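Local coordinates for HmuY protein (Prevotella intermedia, PDB 6R2H) that probably binds heme as a hemophore-like protein of the HmuY family, captured here in its heme-free form, at residues A[7-12]-A[182-187]; A[18-23]-A[67-72]. All coordinates share one frame; numbering follows the deposited sequence.

Interaction 1. Residues A[7-12]-A[182-187]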
# COMPACT_ATOMS: atom_id res chain seq x y z
N HIS A 7 -6.08 11.06 -12.09
CA HIS A 7 -6.20 11.24 -10.65
C HIS A 7 -6.94 10.06 -10.03
O HIS A 7 -7.83 9.48 -10.64
CB HIS A 7 -6.82 12.60 -10.33
CG HIS A 7 -6.95 12.86 -8.87
ND1 HIS A 7 -5.87 12.82 -8.00
CD2 HIS A 7 -8.02 13.17 -8.10
CE1 HIS A 7 -6.28 13.08 -6.77
NE2 HIS A 7 -7.59 13.32 -6.81
N PHE A 8 -6.50 9.68 -8.83
CA PHE A 8 -7.17 8.69 -8.02
C PHE A 8 -7.28 9.22 -6.59
O PHE A 8 -6.31 9.76 -6.04
CB PHE A 8 -6.41 7.37 -7.99
CG PHE A 8 -7.03 6.35 -7.06
CD1 PHE A 8 -6.80 6.41 -5.69
CD2 PHE A 8 -7.88 5.37 -7.55
CE1 PHE A 8 -7.40 5.50 -4.83
CE2 PHE A 8 -8.47 4.46 -6.68
CZ PHE A 8 -8.25 4.54 -5.32
N GLU A 9 -8.46 9.02 -5.99
CA GLU A 9 -8.69 9.40 -4.60
C GLU A 9 -9.83 8.59 -4.00
O GLU A 9 -10.79 8.26 -4.70
CB GLU A 9 -8.95 10.90 -4.47
CG GLU A 9 -10.22 11.42 -5.11
CD GLU A 9 -10.39 12.90 -4.82
OE1 GLU A 9 -9.42 13.67 -5.09
OE2 GLU A 9 -11.46 13.28 -4.30
N THR A 10 -9.68 8.27 -2.71
CA THR A 10 -10.69 7.56 -1.95
C THR A 10 -10.34 7.63 -0.46
O THR A 10 -9.18 7.75 -0.10
CB THR A 10 -10.81 6.10 -2.41
OG1 THR A 10 -12.08 5.62 -1.96
CG2 THR A 10 -9.71 5.20 -1.90
N LEU A 11 -11.38 7.56 0.38
CA LEU A 11 -11.19 7.37 1.81
C LEU A 11 -10.90 5.89 2.04
O LEU A 11 -11.49 5.03 1.39
CB LEU A 11 -12.46 7.80 2.54
CG LEU A 11 -12.77 9.30 2.47
CD1 LEU A 11 -14.04 9.63 3.24
CD2 LEU A 11 -11.61 10.13 2.99
N MET A 12 -9.97 5.60 2.95
CA MET A 12 -9.55 4.22 3.15
C MET A 12 -10.53 3.47 4.06
O MET A 12 -11.14 4.04 4.96
CB MET A 12 -8.13 4.16 3.74
CG MET A 12 -7.05 4.46 2.71
SD MET A 12 -7.05 3.36 1.27
CE MET A 12 -6.22 1.91 1.94
N ALA A 182 -6.84 8.15 4.02
CA ALA A 182 -7.15 8.25 2.60
C ALA A 182 -5.90 7.97 1.77
O ALA A 182 -4.79 8.03 2.27
CB ALA A 182 -7.69 9.62 2.28
N VAL A 183 -6.12 7.64 0.50
CA VAL A 183 -5.05 7.50 -0.48
C VAL A 183 -5.48 8.34 -1.68
O VAL A 183 -6.57 8.15 -2.21
CB VAL A 183 -4.81 6.02 -0.87
CG1 VAL A 183 -4.00 5.86 -2.15
CG2 VAL A 183 -4.23 5.17 0.26
N SER A 184 -4.62 9.29 -2.06
CA SER A 184 -4.85 10.19 -3.19
C SER A 184 -3.54 10.38 -3.96
O SER A 184 -2.51 10.59 -3.33
CB SER A 184 -5.34 11.50 -2.68
OG SER A 184 -5.82 12.28 -3.75
N PHE A 185 -3.58 10.27 -5.30
CA PHE A 185 -2.40 10.51 -6.12
C PHE A 185 -2.76 10.88 -7.55
O PHE A 185 -3.88 10.64 -8.00
CB PHE A 185 -1.47 9.29 -6.15
CG PHE A 185 -2.11 7.99 -6.57
CD1 PHE A 185 -2.20 7.64 -7.92
CD2 PHE A 185 -2.62 7.11 -5.62
CE1 PHE A 185 -2.77 6.43 -8.31
CE2 PHE A 185 -3.19 5.90 -6.02
CZ PHE A 185 -3.25 5.57 -7.36
N ASP A 186 -1.80 11.47 -8.25
CA ASP A 186 -1.86 11.66 -9.69
C ASP A 186 -0.88 10.70 -10.33
O ASP A 186 0.11 10.32 -9.69
CB ASP A 186 -1.50 13.09 -10.10
CG ASP A 186 -2.37 14.14 -9.44
OD1 ASP A 186 -3.58 13.88 -9.28
OD2 ASP A 186 -1.83 15.20 -9.08
N TYR A 187 -1.14 10.34 -11.59
CA TYR A 187 -0.32 9.34 -12.24
C TYR A 187 -0.44 9.37 -13.76
O TYR A 187 -1.42 9.84 -14.33
CB TYR A 187 -0.73 7.94 -11.77
CG TYR A 187 -2.10 7.47 -12.17
CD1 TYR A 187 -3.22 7.86 -11.44
CD2 TYR A 187 -2.28 6.58 -13.23
CE1 TYR A 187 -4.48 7.39 -11.77
CE2 TYR A 187 -3.54 6.11 -13.57
CZ TYR A 187 -4.64 6.52 -12.83
OH TYR A 187 -5.90 6.07 -13.14
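Phe185 O takes two N-H groups from the facing strand: Phe8 N reaches it at 2.9 Å in a nearly straight bond, and ND1 of the His7 ring adds a weak one. That same ND1 makes a second weak bond, 2.8 Å to Asp186 OD1 and bent to 127°, so one proton is shared between two acceptors. On the other side of the imidazole, NE2 meets Glu9 OE1 in the ring plane. His7 CG stands anti to the backbone N (chi1 -179°), and Ser184 OG lies at the ring edge, near its plane and close to CE1.

The backbones are antiparallel. Phe8 and Phe185 form one hydrogen-bonded pair and Thr10 and Val183 the next, where Val183 N to Thr10 O is 3.1 Å. Ser184 OG lends Phe8 O a weak extra bond.

The opposite face, carrying Phe8, Val183 and Phe185 beside Thr10, is mainly apolar. Phe8 lays its CB over the Phe185 ring, 3.9 Å from the centroid, while the two rings are near parallel at 15° but slid so far that they barely overlap. Further along, Met12 folds back and sets SD 3.5 Å from Val183 CG2. Phe28 meets the Phe8 ring edge-to-face, and Ile19 and Ile21 of strand 17-21 pack on the same side.

Strand 6-11 is thus sewn onto the edge of the large antiparallel sheet: the face with Phe8 and Phe185 packs on strand 17-21, and the other carries the polar cluster of His7, Glu9, Ser184 and Asp186, where carboxylates at both ring nitrogens would tend to favour a protonated His7.

Interaction 2. Residues A[18-23]-A[67-72]. With GOL (glycerol), chain C.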
# COMPACT_ATOMS: atom_id res chain seq x y z
N TRP A 18 -8.35 -3.91 2.15
CA TRP A 18 -7.48 -3.45 1.09
C TRP A 18 -8.31 -2.69 0.06
O TRP A 18 -9.50 -2.95 -0.10
CB TRP A 18 -6.83 -4.66 0.42
CG TRP A 18 -5.70 -5.31 1.16
CD1 TRP A 18 -5.79 -6.31 2.08
CD2 TRP A 18 -4.30 -5.01 1.02
NE1 TRP A 18 -4.54 -6.66 2.53
CE2 TRP A 18 -3.61 -5.88 1.90
CE3 TRP A 18 -3.56 -4.09 0.26
CZ2 TRP A 18 -2.22 -5.85 2.03
CZ3 TRP A 18 -2.19 -4.07 0.38
CH2 TRP A 18 -1.53 -4.94 1.26
N ILE A 19 -7.67 -1.79 -0.67
CA ILE A 19 -8.20 -1.37 -1.96
C ILE A 19 -7.25 -1.86 -3.06
O ILE A 19 -6.04 -1.86 -2.87
CB ILE A 19 -8.44 0.15 -2.02
CG1 ILE A 19 -7.14 0.96 -1.92
CG2 ILE A 19 -9.45 0.58 -0.98
CD1 ILE A 19 -7.29 2.42 -2.27
N TYR A 20 -7.82 -2.27 -4.19
CA TYR A 20 -7.08 -2.78 -5.34
C TYR A 20 -7.35 -1.87 -6.53
O TYR A 20 -8.49 -1.73 -6.96
CB TYR A 20 -7.46 -4.23 -5.62
CG TYR A 20 -7.06 -5.21 -4.55
CD1 TYR A 20 -7.89 -5.45 -3.46
CD2 TYR A 20 -5.86 -5.91 -4.61
CE1 TYR A 20 -7.53 -6.35 -2.47
CE2 TYR A 20 -5.49 -6.82 -3.63
CZ TYR A 20 -6.33 -7.04 -2.55
OH TYR A 20 -5.99 -7.92 -1.57
N ILE A 21 -6.28 -1.25 -7.07
CA ILE A 21 -6.46 -0.25 -8.11
C ILE A 21 -5.97 -0.76 -9.46
O ILE A 21 -4.83 -1.17 -9.59
CB ILE A 21 -5.79 1.08 -7.74
CG1 ILE A 21 -6.24 1.52 -6.35
CG2 ILE A 21 -6.08 2.13 -8.81
CD1 ILE A 21 -5.37 2.57 -5.71
N ASP A 22 -6.86 -0.71 -10.45
CA ASP A 22 -6.50 -0.91 -11.85
C ASP A 22 -6.07 0.44 -12.42
O ASP A 22 -6.90 1.32 -12.62
CB ASP A 22 -7.68 -1.45 -12.65
CG ASP A 22 -7.36 -1.71 -14.11
OD1 ASP A 22 -6.30 -1.25 -14.58
OD2 ASP A 22 -8.17 -2.40 -14.75
N LEU A 23 -4.77 0.60 -12.68
CA LEU A 23 -4.26 1.92 -13.03
C LEU A 23 -4.74 2.32 -14.42
O LEU A 23 -4.93 3.50 -14.70
CB LEU A 23 -2.74 1.95 -12.89
CG LEU A 23 -2.23 2.14 -11.45
CD1 LEU A 23 -0.71 2.13 -11.40
CD2 LEU A 23 -2.76 3.41 -10.79
N LYS A 67 -9.81 -9.09 -10.10
CA LYS A 67 -9.36 -9.72 -11.33
C LYS A 67 -8.28 -8.86 -11.97
O LYS A 67 -7.29 -9.39 -12.48
CB LYS A 67 -10.54 -9.80 -12.31
CG LYS A 67 -11.65 -10.80 -11.99
CD LYS A 67 -11.23 -12.24 -12.10
CE LYS A 67 -12.37 -13.17 -11.75
NZ LYS A 67 -11.90 -14.55 -11.48
N LYS A 68 -8.50 -7.54 -11.95
CA LYS A 68 -7.64 -6.58 -12.61
C LYS A 68 -7.21 -5.53 -11.60
O LYS A 68 -8.01 -4.70 -11.17
CB LYS A 68 -8.34 -6.00 -13.85
CG LYS A 68 -8.27 -6.91 -15.07
CD LYS A 68 -9.17 -6.50 -16.21
CE LYS A 68 -9.47 -7.65 -17.15
NZ LYS A 68 -10.70 -7.42 -17.94
N TRP A 69 -5.92 -5.56 -11.24
CA TRP A 69 -5.34 -4.54 -10.37
C TRP A 69 -3.84 -4.47 -10.62
O TRP A 69 -3.25 -5.44 -11.08
CB TRP A 69 -5.67 -4.82 -8.89
CG TRP A 69 -5.05 -6.07 -8.34
CD1 TRP A 69 -5.48 -7.36 -8.51
CD2 TRP A 69 -3.86 -6.16 -7.54
NE1 TRP A 69 -4.66 -8.24 -7.86
CE2 TRP A 69 -3.65 -7.53 -7.25
CE3 TRP A 69 -2.96 -5.22 -7.02
CZ2 TRP A 69 -2.58 -7.96 -6.48
CZ3 TRP A 69 -1.90 -5.65 -6.25
CH2 TRP A 69 -1.71 -7.01 -5.98
N ASP A 70 -3.24 -3.33 -10.28
CA ASP A 70 -1.82 -3.08 -10.47
C ASP A 70 -1.15 -2.85 -9.11
O ASP A 70 -0.10 -3.43 -8.85
CB ASP A 70 -1.61 -1.92 -11.43
CG ASP A 70 -2.22 -2.19 -12.78
OD1 ASP A 70 -1.83 -3.22 -13.39
OD2 ASP A 70 -3.12 -1.40 -13.19
N ILE A 71 -1.77 -1.98 -8.29
CA ILE A 71 -1.28 -1.66 -6.96
C ILE A 71 -2.44 -1.71 -5.97
O ILE A 71 -3.61 -1.59 -6.35
CB ILE A 71 -0.55 -0.29 -6.91
CG1 ILE A 71 -1.49 0.89 -7.17
CG2 ILE A 71 0.65 -0.29 -7.83
CD1 ILE A 71 -0.86 2.26 -7.05
N ALA A 72 -2.09 -1.87 -4.69
CA ALA A 72 -3.05 -2.06 -3.62
C ALA A 72 -2.57 -1.39 -2.34
O ALA A 72 -1.36 -1.29 -2.11
CB ALA A 72 -3.34 -3.54 -3.43
C1 GOL C . -3.00 -3.94 -16.21
O1 GOL C . -2.11 -2.83 -16.12
C2 GOL C . -4.43 -3.55 -15.91
O2 GOL C . -4.76 -3.78 -14.54
C3 GOL C . -5.44 -4.22 -16.82
O3 GOL C . -5.33 -5.64 -16.83
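Tyr20 drives the CD2 edge of its ring into the face of Trp69, with CD2 3.5 Å above the middle of the indole. This is a T-shaped stack: the planes stand at 77°, and Tyr20 CD2 comes within 3.6 Å of Trp69 CD2. Trp69 CG sits between its backbone N and carbonyl carbon (chi1 66°), and the two side chains run alongside each other in the same direction. Ala72 CB fills in next to the pair, 3.7 Å from Trp18 CE3 and equally near Tyr20 CD2. Arg79 of strand 77-80 packs on all three aromatic residues.

On the other face of the sheet Ile21 and Ile71 touch loosely, and Phe185 of strand 181-190 packs against both. Between the faces runs the backbone ladder. Ile21 N gives Ile71 O an almost straight bond, while Ile21 O accepts Asp70 N at 2.8 Å and, weakly, Ile71 N. With Asp70 and Ile71 both facing Ile21, this is a classic beta bulge.

Past the bulge the contact becomes polar. Asp70 OD2 uses its anti lone pair to bond the backbone N-H of Leu23, with N at 2.6 Å. A glycerol, probably from the crystallisation liquor, gives a hydrogen bond from O1 to Asp70 OD1. Asp22 OD1, which also accepts Glu24 N, comes to 3.5 Å from Asp70 OD2.

Two carboxylates this close should repel, and the neighbouring N-H groups and the glycerol hydroxyls probably ease that repulsion; a raised proton affinity for one of the acids is conceivable.

From the N terminus the chain first lays down strand 6-11, whose partner, strand 181-190, arrives only near the C terminus; interaction 1 therefore closes a loop of almost the whole protein. Strand 17-21 follows directly, and interaction 2 pairs it with 67-72 after a much shorter excursion that lies entirely within the larger loop. Interaction 1 belongs to the edge of the nine-strand antiparallel sheet, interaction 2 to the centre of the four-strand one. The sheets meet through side chains: Phe8 CZ lies 3.5 Å from Ile21 CD1, Met12 and Thr10 rest on Ile19, and Tyr187 OH probably hydrogen-bonds Leu23 O.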